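CELL WALL surface anchor family protein (Streptococcus pneumoniae, PDB 2X9Z) probably forms the repeating backbone subunit of the pneumococcal pilus, a cell-surface fibre associated with adhesion. Local coordinates at residues Asn185-Lys190 with Lys211-Lys216. The protein carries 1 engineered substitution. Residues are numbered along the deposited sequence; the frame is centred on the assembly and turned at random.
Engineered in segment 185-190: Ala188 (natural residue Thr).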
# COMPACT_ATOMS: atom_id res chain seq x y z
N ASN A 185 0.78 -4.87 -13.01
CA ASN A 185 0.87 -3.55 -13.61
C ASN A 185 0.30 -2.57 -12.60
O ASN A 185 -0.88 -2.66 -12.26
CB ASN A 185 0.07 -3.52 -14.92
CG ASN A 185 0.11 -2.16 -15.60
OD1 ASN A 185 0.04 -1.12 -14.96
ND2 ASN A 185 0.18 -2.17 -16.92
N ALA A 186 1.12 -1.65 -12.09
CA ALA A 186 0.72 -0.78 -10.99
C ALA A 186 -0.32 0.24 -11.42
O ALA A 186 -1.05 0.79 -10.60
CB ALA A 186 1.92 -0.09 -10.37
N GLN A 187 -0.38 0.49 -12.72
CA GLN A 187 -1.29 1.51 -13.24
C GLN A 187 -2.65 0.92 -13.56
O GLN A 187 -3.67 1.51 -13.22
CB GLN A 187 -0.67 2.20 -14.46
CG GLN A 187 0.69 2.82 -14.13
CD GLN A 187 1.45 3.28 -15.35
OE1 GLN A 187 2.57 2.83 -15.61
NE2 GLN A 187 0.85 4.19 -16.11
N ALA A 188 -2.66 -0.25 -14.19
CA ALA A 188 -3.90 -0.85 -14.69
C ALA A 188 -4.48 -1.93 -13.79
O ALA A 188 -5.69 -2.16 -13.80
CB ALA A 188 -3.69 -1.39 -16.10
N GLY A 189 -3.63 -2.61 -13.03
CA GLY A 189 -4.09 -3.53 -12.01
C GLY A 189 -4.08 -5.02 -12.32
O GLY A 189 -4.43 -5.84 -11.47
N LYS A 190 -3.67 -5.38 -13.53
CA LYS A 190 -3.68 -6.79 -13.94
C LYS A 190 -2.37 -7.52 -13.65
O LYS A 190 -1.29 -6.93 -13.71
CB LYS A 190 -4.02 -6.88 -15.43
CG LYS A 190 -4.35 -8.28 -15.92
CD LYS A 190 -4.92 -8.23 -17.33
CE LYS A 190 -5.14 -9.63 -17.89
NZ LYS A 190 -5.63 -9.55 -19.30
N LYS A 211 9.66 -1.00 -20.45
CA LYS A 211 10.53 -0.12 -19.68
C LYS A 211 9.84 1.17 -19.24
O LYS A 211 10.34 1.87 -18.36
CB LYS A 211 11.81 0.20 -20.46
N ASN A 212 8.70 1.48 -19.86
CA ASN A 212 7.96 2.70 -19.54
C ASN A 212 6.74 2.46 -18.66
O ASN A 212 5.94 3.37 -18.43
CB ASN A 212 7.53 3.40 -20.83
CG ASN A 212 8.71 3.84 -21.67
OD1 ASN A 212 9.63 4.47 -21.17
ND2 ASN A 212 8.69 3.49 -22.95
N THR A 213 6.59 1.23 -18.16
CA THR A 213 5.45 0.89 -17.33
C THR A 213 5.92 0.64 -15.89
O THR A 213 6.98 0.04 -15.68
CB THR A 213 4.72 -0.36 -17.87
OG1 THR A 213 4.18 -0.06 -19.17
CG2 THR A 213 3.58 -0.77 -16.96
N GLU A 214 5.16 1.11 -14.91
CA GLU A 214 5.46 0.81 -13.52
C GLU A 214 4.76 -0.46 -13.08
O GLU A 214 3.58 -0.65 -13.35
CB GLU A 214 5.02 1.96 -12.61
CG GLU A 214 5.90 3.16 -12.71
CD GLU A 214 5.49 4.24 -11.74
OE1 GLU A 214 4.50 4.94 -12.02
OE2 GLU A 214 6.14 4.37 -10.69
N TYR A 215 5.51 -1.33 -12.40
CA TYR A 215 4.99 -2.59 -11.90
C TYR A 215 5.23 -2.69 -10.40
O TYR A 215 5.99 -1.92 -9.82
CB TYR A 215 5.69 -3.77 -12.56
CG TYR A 215 5.61 -3.82 -14.07
CD1 TYR A 215 4.63 -4.56 -14.71
CD2 TYR A 215 6.55 -3.16 -14.85
CE1 TYR A 215 4.56 -4.62 -16.09
CE2 TYR A 215 6.49 -3.21 -16.23
CZ TYR A 215 5.49 -3.94 -16.85
OH TYR A 215 5.43 -4.00 -18.22
N LYS A 216 4.58 -3.66 -9.77
CA LYS A 216 4.80 -3.92 -8.35
C LYS A 216 4.78 -5.42 -8.12
O LYS A 216 3.96 -6.13 -8.70
CB LYS A 216 3.72 -3.23 -7.51
CG LYS A 216 2.28 -3.60 -7.88
CD LYS A 216 1.23 -2.79 -7.10
CE LYS A 216 -0.18 -3.26 -7.45
NZ LYS A 216 -1.25 -2.42 -6.82
O HOH W 1 -2.48 -2.11 -9.81
O HOH W 2 -1.23 0.24 -7.82
O HOH W 3 4.75 4.15 -16.15
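Asn185 OD1 is gripped by two backbone N-H groups of its own turn. Gln187 N lies 2.8 Å from Asn185 OD1 in the carbonyl plane, closing an Asx turn, whereas Ala188 N, at 2.9 Å from Asn185 OD1, sits well above that plane. CG anti to the backbone N (chi1 180°) carries the amide forward to the N-H groups that follow, and Ala188 is an engineered residue contributing its main-chain N-H. The back of the turn is closed by Gly189 N on Asn185 O and by Asn185 N on Lys190 O, the latter a backbone pair that starts the return into strand 191-197.

Across the contact, Ala186 N donates to Glu214 O over 2.9 Å, and the Ala186 methyl rests on the same carbonyl. Gln187 reaches further: its side chain, stretched out past CG, brings OE1 to within 3.2 Å of Glu214 N, in the amide plane and almost straight at the hydrogen (177°). Gln187 OE1 also accepts from a water that bridges to Asn212 O, while Gln187 NE2 is held by Pro129 O. The contact lies where the hairpin joining strands 179-185 and 191-197 meets the start of strand 215-219, in a three-stranded antiparallel sheet; the segment 211-216 falls in a Cna-B-like family region. Asn185 and Tyr215 form the non-hydrogen-bonded antiparallel pair there, their side chains leaving in different directions.

Where these side chains part, the Thr213 methyl CG2 touches Asn185 ND2 at 3.7 Å and also lies over one face of the Tyr215 ring, toward its rim. Both Thr213 OG1 and Tyr215 OH bond to Asp210. At the far end, Lys216 NZ pairs with Glu255 and donates to a water, 2.8 Å from NZ, that links it to Ala186 O.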